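Long-range contacts in catalase (Corynebacterium glutamicum, PDB 4B7H), which catalyses the breakdown of hydrogen peroxide to water and oxygen at a haem iron, where nitric oxide can bind as an inhibitor: residues A[101-106]-A[128-133]; A[77-82]-A[311-316]. All coordinates share one frame; numbering follows the deposited sequence.

Both interactions belong to one curled antiparallel sheet, and their centres lie about 8 Å apart. Strand 73-82 lies between strands 100-108 and 305-314: it pairs with strand 100-108, which follows it in the chain, and along its other side with strand 305-314. Interaction 1 joins 101-106 to 128-133, near neighbours in sequence, and is nested inside the long loop that interaction 2 closes by bringing 311-316 back to 77-82. The two contacts touch directly, since L103 N and T101 O bond to G78 O and L80 N, and F77 packs on A104. Together they assemble four adjacent strands of the catalase beta-barrel, beside which the haem is bound.

Interaction 1: residues A[101-106]-A[128-133]; sequences TPLAVR and LRFYTE. With HEM (protoporphyrin IX containing Fe), chain E.
L128 lies side by side with V105, its CD2 3.8 Å from V105 CG2, and the same methyl reaches L103 CD1. At R129 the antiparallel strands form a hydrogen-bonded pair with A104: R129 N donates to A104 O at 2.8 Å, nearly straight at 172°, and R129 O accepts A104 N. The long side chain of R129 leads away to a salt bridge with D138, and its CD lies over one face of the Y131 ring, offset toward the rim. F130 runs alongside L103 and points the same way, its ring carbon CD1 3.9 Å from L103 CB. Y131 N closes the pairing on P102 O at 2.9 Å. Y131 CE1 lies 4.0 Å from A104 CB, with P102 C at the ring edge, in plane, while OH bonds to V369 O. T101 CG2 rests 3.4 Å from Y131 O, and T132 turns its hydroxyl to G135 O. Beyond the paired residues, R106, extended from CG to NE, hydrogen-bonds through NH1 to haem propionate oxygen O2D at 2.7 Å, which lies in the guanidinium plane. Such an antiparallel pairing is part of the catalase beta-barrel; here strand 100-108 carries R106 to the haem pocket.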
loop_
_atom_site.group_PDB
_atom_site.type_symbol
_atom_site.label_atom_id
_atom_site.label_comp_id
_atom_site.label_asym_id
_atom_site.label_seq_id
_atom_site.Cartn_x
_atom_site.Cartn_y
_atom_site.Cartn_z
ATOM N N THR A 101 -12.539 -34.131 4.486
ATOM C CA THR A 101 -11.669 -32.954 4.451
ATOM C C THR A 101 -12.474 -31.669 4.645
ATOM O O THR A 101 -13.501 -31.488 3.996
ATOM C CB THR A 101 -10.930 -32.883 3.102
ATOM O OG1 THR A 101 -10.242 -34.122 2.869
ATOM C CG2 THR A 101 -9.925 -31.722 3.066
ATOM N N PRO A 102 -12.013 -30.768 5.539
ATOM C CA PRO A 102 -12.720 -29.484 5.667
ATOM C C PRO A 102 -12.604 -28.656 4.384
ATOM O O PRO A 102 -11.594 -28.748 3.671
ATOM C CB PRO A 102 -11.975 -28.773 6.809
ATOM C CG PRO A 102 -11.161 -29.835 7.492
ATOM C CD PRO A 102 -10.838 -30.839 6.423
ATOM N N LEU A 103 -13.614 -27.835 4.109
ATOM C CA LEU A 103 -13.586 -26.992 2.930
ATOM C C LEU A 103 -14.113 -25.588 3.193
ATOM O O LEU A 103 -14.858 -25.346 4.152
ATOM C CB LEU A 103 -14.366 -27.641 1.774
ATOM C CG LEU A 103 -15.897 -27.636 1.849
ATOM C CD1 LEU A 103 -16.529 -26.327 1.363
ATOM C CD2 LEU A 103 -16.444 -28.800 1.045
ATOM N N ALA A 104 -13.716 -24.675 2.312
ATOM C CA ALA A 104 -14.334 -23.363 2.181
ATOM C C ALA A 104 -14.862 -23.253 0.758
ATOM O O ALA A 104 -14.355 -23.917 -0.150
ATOM C CB ALA A 104 -13.321 -22.264 2.433
ATOM N N VAL A 105 -15.869 -22.409 0.558
ATOM C CA VAL A 105 -16.355 -22.108 -0.785
ATOM C C VAL A 105 -16.706 -20.638 -0.883
ATOM O O VAL A 105 -17.174 -20.051 0.084
ATOM C CB VAL A 105 -17.577 -22.999 -1.174
ATOM C CG1 VAL A 105 -18.820 -22.635 -0.357
ATOM C CG2 VAL A 105 -17.880 -22.897 -2.655
ATOM N N ARG A 106 -16.453 -20.036 -2.041
ATOM C CA ARG A 106 -16.983 -18.708 -2.341
ATOM C C ARG A 106 -17.692 -18.759 -3.689
ATOM O O ARG A 106 -17.153 -19.291 -4.670
ATOM C CB ARG A 106 -15.882 -17.635 -2.324
ATOM C CG ARG A 106 -16.399 -16.193 -2.489
ATOM C CD ARG A 106 -15.267 -15.193 -2.319
ATOM N NE ARG A 106 -15.674 -13.794 -2.496
ATOM C CZ ARG A 106 -15.792 -13.184 -3.675
ATOM N NH1 ARG A 106 -15.568 -13.854 -4.805
ATOM N NH2 ARG A 106 -16.152 -11.898 -3.727
ATOM N N LEU A 128 -13.737 -23.516 -4.614
ATOM C CA LEU A 128 -13.582 -24.388 -3.452
ATOM C C LEU A 128 -12.155 -24.415 -2.946
ATOM O O LEU A 128 -11.217 -24.421 -3.742
ATOM C CB LEU A 128 -13.959 -25.815 -3.847
ATOM C CG LEU A 128 -15.433 -26.020 -4.177
ATOM C CD1 LEU A 128 -15.588 -27.171 -5.146
ATOM C CD2 LEU A 128 -16.218 -26.271 -2.892
ATOM N N ARG A 129 -11.997 -24.445 -1.620
ATOM C CA ARG A 129 -10.728 -24.794 -0.987
ATOM C C ARG A 129 -10.919 -26.046 -0.158
ATOM O O ARG A 129 -11.853 -26.121 0.646
ATOM C CB ARG A 129 -10.246 -23.693 -0.038
ATOM C CG ARG A 129 -9.162 -24.190 0.939
ATOM C CD ARG A 129 -8.384 -23.021 1.527
ATOM N NE ARG A 129 -7.755 -22.280 0.441
ATOM C CZ ARG A 129 -7.409 -20.999 0.492
ATOM N NH1 ARG A 129 -7.598 -20.299 1.606
ATOM N NH2 ARG A 129 -6.871 -20.420 -0.576
ATOM N N PHE A 130 -10.033 -27.015 -0.342
ATOM C CA PHE A 130 -9.986 -28.183 0.520
ATOM C C PHE A 130 -8.743 -28.091 1.396
ATOM O O PHE A 130 -7.621 -27.983 0.888
ATOM C CB PHE A 130 -9.982 -29.459 -0.325
ATOM C CG PHE A 130 -11.153 -29.553 -1.266
ATOM C CD1 PHE A 130 -12.424 -29.809 -0.775
ATOM C CD2 PHE A 130 -10.995 -29.346 -2.634
ATOM C CE1 PHE A 130 -13.516 -29.879 -1.624
ATOM C CE2 PHE A 130 -12.092 -29.412 -3.499
ATOM C CZ PHE A 130 -13.353 -29.677 -2.991
ATOM N N TYR A 131 -8.951 -28.092 2.714
ATOM C CA TYR A 131 -7.839 -27.993 3.657
ATOM C C TYR A 131 -7.269 -29.391 3.873
ATOM O O TYR A 131 -7.588 -30.052 4.866
ATOM C CB TYR A 131 -8.296 -27.369 4.986
ATOM C CG TYR A 131 -8.765 -25.918 4.880
ATOM C CD1 TYR A 131 -10.082 -25.603 4.529
ATOM C CD2 TYR A 131 -7.895 -24.865 5.152
ATOM C CE1 TYR A 131 -10.511 -24.284 4.441
ATOM C CE2 TYR A 131 -8.314 -23.533 5.066
ATOM C CZ TYR A 131 -9.627 -23.250 4.719
ATOM O OH TYR A 131 -10.064 -21.947 4.621
ATOM N N THR A 132 -6.431 -29.844 2.940
ATOM C CA THR A 132 -5.938 -31.220 2.960
ATOM C C THR A 132 -4.696 -31.385 3.831
ATOM O O THR A 132 -4.039 -30.404 4.208
ATOM C CB THR A 132 -5.645 -31.786 1.533
ATOM O OG1 THR A 132 -4.262 -31.608 1.195
ATOM C CG2 THR A 132 -6.529 -31.148 0.469
ATOM N N GLU A 133 -4.365 -32.638 4.124
ATOM C CA GLU A 133 -3.203 -32.964 4.944
ATOM C C GLU A 133 -1.892 -32.706 4.202
ATOM O O GLU A 133 -0.826 -32.696 4.808
ATOM C CB GLU A 133 -3.267 -34.422 5.412
ATOM C CG GLU A 133 -4.450 -34.726 6.332
ATOM C CD GLU A 133 -4.524 -36.185 6.748
ATOM O OE1 GLU A 133 -3.500 -36.896 6.645
ATOM O OE2 GLU A 133 -5.613 -36.623 7.176
HETATM C CHA HEM E . -11.297 -14.438 -9.745
HETATM C CHB HEM E . -7.813 -14.197 -13.110
HETATM C CHC HEM E . -10.391 -17.206 -15.892
HETATM C CHD HEM E . -12.874 -18.488 -11.971
HETATM C C1A HEM E . -10.146 -14.099 -10.413
HETATM C C2A HEM E . -9.100 -13.227 -9.913
HETATM C C3A HEM E . -8.136 -13.183 -10.845
HETATM C C4A HEM E . -8.541 -14.008 -11.958
HETATM C CMA HEM E . -6.809 -12.419 -10.808
HETATM C CAA HEM E . -9.120 -12.516 -8.542
HETATM C CBA HEM E . -8.533 -13.441 -7.486
HETATM C CGA HEM E . -8.338 -12.761 -6.157
HETATM O O1A HEM E . -8.564 -13.443 -5.126
HETATM O O2A HEM E . -7.958 -11.563 -6.100
HETATM C C1B HEM E . -8.209 -14.968 -14.179
HETATM C C2B HEM E . -7.510 -15.103 -15.437
HETATM C C3B HEM E . -8.247 -15.923 -16.215
HETATM C C4B HEM E . -9.405 -16.338 -15.455
HETATM C CMB HEM E . -6.184 -14.388 -15.765
HETATM C CAB HEM E . -7.981 -16.439 -17.642
HETATM C CBB HEM E . -6.749 -16.569 -18.135
HETATM C C1C HEM E . -11.178 -17.950 -15.031
HETATM C C2C HEM E . -11.767 -19.260 -15.272
HETATM C C3C HEM E . -12.455 -19.598 -14.168
HETATM C C4C HEM E . -12.297 -18.528 -13.207
HETATM C CMC HEM E . -11.622 -20.066 -16.586
HETATM C CAC HEM E . -13.234 -20.895 -13.837
HETATM C CBC HEM E . -12.919 -22.087 -14.372
HETATM C C1D HEM E . -12.729 -17.479 -11.059
HETATM C C2D HEM E . -13.444 -17.440 -9.825
HETATM C C3D HEM E . -12.969 -16.196 -9.125
HETATM C C4D HEM E . -11.995 -15.596 -9.995
HETATM C CMD HEM E . -14.484 -18.441 -9.325
HETATM C CAD HEM E . -13.429 -15.733 -7.751
HETATM C CBD HEM E . -12.720 -16.579 -6.695
HETATM C CGD HEM E . -13.291 -16.143 -5.378
HETATM O O1D HEM E . -12.548 -15.566 -4.545
HETATM O O2D HEM E . -14.512 -16.353 -5.166
HETATM N NA HEM E . -9.774 -14.570 -11.663
HETATM N NB HEM E . -9.359 -15.727 -14.217
HETATM N NC HEM E . -11.518 -17.536 -13.753
HETATM N ND HEM E . -11.886 -16.374 -11.140
HETATM FE FE HEM E . -10.678 -16.026 -12.712
#

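Interaction 2: residues A[77-82]-A[311-316]; sequences FGELHI and ILNRNP
F77 and R314 begin an antiparallel pairing whose short strand axes run at 140° and approach to 4.5 Å, with a classic beta bulge in which N313 and R314 both face F77. F77 N donates to R314 O at 2.8 Å, while F77 O receives R314 N from above the carbonyl plane and, weakly, N313 N. Past the bulge, E79 and I311 exchange two backbone hydrogen bonds. Between these pairs G78 brings its CA to 3.2 Å from I311 O in a CA-H...O contact; with no side chain, it also approaches L312 closely, the two CA atoms 4.3 Å apart.

The side chain of N313 crosses that of E79 at about a right angle, and ND2 bonds to E79 OE2 at 3.1 Å. The amide and carboxylate planes stand 84° apart: OE2 lies in the amide plane of N313, whereas ND2 approaches from above the carboxylate plane. The other oxygen, OE1, uses its anti lone pair to take H81 NE2 at 2.8 Å, in the imidazole plane, so the carboxylate is gripped at both oxygens, which should limit its rotation. OE2 also accepts A5 N, and N313 OD1 bonds to S4 OG. I311 CG2 packs 4.0 Å from E79 CB. F77 CE1 comes within 4.1 Å of P316 CB, the two side chains meeting obliquely, and F77 CB touches R314 CB. The bent R314 chain carries its guanidinium off to D7 and E2 O.

The N-terminal residues E2, S4, A5 and D7 thus lie against the face bearing F77, E79 and R314, where N313 also reaches S4. L312 points away from 77-82 and packs on I263 of helix 254-264, W271 of strand 270-279 and L103 and V105 of strand 100-108, which pairs with the other side of strand 73-82.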
loop_
_atom_site.group_PDB
_atom_site.type_symbol
_atom_site.label_atom_id
_atom_site.label_comp_id
_atom_site.label_asym_id
_atom_site.label_seq_id
_atom_site.Cartn_x
_atom_site.Cartn_y
_atom_site.Cartn_z
ATOM N N PHE A 77 -18.508 -22.777 4.724
ATOM C CA PHE A 77 -17.523 -23.799 5.014
ATOM C C PHE A 77 -18.243 -25.123 5.157
ATOM O O PHE A 77 -19.460 -25.160 5.337
ATOM C CB PHE A 77 -16.735 -23.436 6.283
ATOM C CG PHE A 77 -15.918 -22.190 6.131
ATOM C CD1 PHE A 77 -16.505 -20.941 6.280
ATOM C CD2 PHE A 77 -14.569 -22.264 5.812
ATOM C CE1 PHE A 77 -15.750 -19.779 6.123
ATOM C CE2 PHE A 77 -13.809 -21.117 5.647
ATOM C CZ PHE A 77 -14.403 -19.866 5.807
ATOM N N GLY A 78 -17.497 -26.213 5.068
ATOM C CA GLY A 78 -18.123 -27.519 5.068
ATOM C C GLY A 78 -17.137 -28.661 4.989
ATOM O O GLY A 78 -16.027 -28.572 5.517
ATOM N N GLU A 79 -17.557 -29.745 4.338
ATOM C CA GLU A 79 -16.831 -31.016 4.384
ATOM C C GLU A 79 -16.902 -31.728 3.047
ATOM O O GLU A 79 -17.978 -31.804 2.429
ATOM C CB GLU A 79 -17.436 -31.934 5.461
ATOM C CG GLU A 79 -17.526 -31.300 6.839
ATOM C CD GLU A 79 -18.341 -32.103 7.833
ATOM O OE1 GLU A 79 -18.771 -33.236 7.512
ATOM O OE2 GLU A 79 -18.557 -31.596 8.955
ATOM N N LEU A 80 -15.762 -32.267 2.617
ATOM C CA LEU A 80 -15.697 -33.175 1.476
ATOM C C LEU A 80 -15.630 -34.610 1.991
ATOM O O LEU A 80 -14.778 -34.930 2.820
ATOM C CB LEU A 80 -14.445 -32.882 0.642
ATOM C CG LEU A 80 -14.098 -33.877 -0.471
ATOM C CD1 LEU A 80 -15.141 -33.822 -1.577
ATOM C CD2 LEU A 80 -12.701 -33.604 -1.013
ATOM N N HIS A 81 -16.521 -35.468 1.496
ATOM C CA HIS A 81 -16.542 -36.880 1.882
ATOM C C HIS A 81 -16.294 -37.784 0.671
ATOM O O HIS A 81 -17.061 -37.762 -0.293
ATOM C CB HIS A 81 -17.898 -37.240 2.498
ATOM C CG HIS A 81 -18.167 -36.572 3.807
ATOM N ND1 HIS A 81 -18.151 -37.253 5.006
ATOM C CD2 HIS A 81 -18.464 -35.286 4.109
ATOM C CE1 HIS A 81 -18.422 -36.414 5.990
ATOM N NE2 HIS A 81 -18.611 -35.213 5.473
ATOM N N ILE A 82 -15.238 -38.591 0.717
ATOM C CA ILE A 82 -14.973 -39.544 -0.360
ATOM C C ILE A 82 -15.773 -40.831 -0.144
ATOM O O ILE A 82 -15.770 -41.394 0.954
ATOM C CB ILE A 82 -13.469 -39.857 -0.462
ATOM C CG1 ILE A 82 -12.668 -38.559 -0.597
ATOM C CG2 ILE A 82 -13.186 -40.800 -1.617
ATOM C CD1 ILE A 82 -13.126 -37.654 -1.743
ATOM N N ILE A 311 -20.621 -31.006 1.365
ATOM C CA ILE A 311 -21.767 -30.421 2.040
ATOM C C ILE A 311 -21.339 -29.098 2.662
ATOM O O ILE A 311 -20.215 -28.977 3.157
ATOM C CB ILE A 311 -22.325 -31.405 3.111
ATOM C CG1 ILE A 311 -23.574 -30.848 3.797
ATOM C CG2 ILE A 311 -21.241 -31.813 4.119
ATOM C CD1 ILE A 311 -24.295 -31.875 4.669
ATOM N N LEU A 312 -22.209 -28.094 2.593
ATOM C CA LEU A 312 -21.913 -26.810 3.220
ATOM C C LEU A 312 -22.710 -26.738 4.514
ATOM O O LEU A 312 -23.949 -26.667 4.484
ATOM C CB LEU A 312 -22.277 -25.643 2.300
ATOM C CG LEU A 312 -21.648 -25.684 0.904
ATOM C CD1 LEU A 312 -22.053 -24.457 0.086
ATOM C CD2 LEU A 312 -20.131 -25.801 0.997
ATOM N N ASN A 313 -22.010 -26.772 5.647
ATOM C CA ASN A 313 -22.692 -26.829 6.939
ATOM C C ASN A 313 -22.243 -25.795 7.973
ATOM O O ASN A 313 -22.581 -25.912 9.148
ATOM C CB ASN A 313 -22.621 -28.248 7.534
ATOM C CG ASN A 313 -21.194 -28.692 7.840
ATOM O OD1 ASN A 313 -20.237 -27.919 7.704
ATOM N ND2 ASN A 313 -21.048 -29.947 8.261
ATOM N N ARG A 314 -21.500 -24.780 7.544
ATOM C CA ARG A 314 -21.029 -23.766 8.475
ATOM C C ARG A 314 -20.964 -22.407 7.800
ATOM O O ARG A 314 -20.278 -22.240 6.788
ATOM C CB ARG A 314 -19.651 -24.164 9.021
ATOM C CG ARG A 314 -18.932 -23.059 9.821
ATOM C CD ARG A 314 -19.608 -22.763 11.171
ATOM N NE ARG A 314 -19.586 -23.948 12.022
ATOM C CZ ARG A 314 -20.661 -24.630 12.404
ATOM N NH1 ARG A 314 -21.876 -24.221 12.056
ATOM N NH2 ARG A 314 -20.521 -25.717 13.156
ATOM N N ASN A 315 -21.679 -21.435 8.357
ATOM C CA ASN A 315 -21.572 -20.058 7.904
ATOM C C ASN A 315 -20.269 -19.459 8.425
ATOM O O ASN A 315 -19.757 -19.890 9.466
ATOM C CB ASN A 315 -22.751 -19.227 8.421
ATOM C CG ASN A 315 -24.008 -19.387 7.578
ATOM O OD1 ASN A 315 -25.129 -19.418 8.099
ATOM N ND2 ASN A 315 -23.828 -19.474 6.270
ATOM N N PRO A 316 -19.720 -18.460 7.714
ATOM C CA PRO A 316 -18.549 -17.786 8.293
ATOM C C PRO A 316 -18.874 -17.132 9.646
ATOM O O PRO A 316 -20.031 -16.780 9.901
ATOM C CB PRO A 316 -18.226 -16.697 7.260
ATOM C CG PRO A 316 -19.501 -16.470 6.515
ATOM C CD PRO A 316 -20.206 -17.798 6.491
#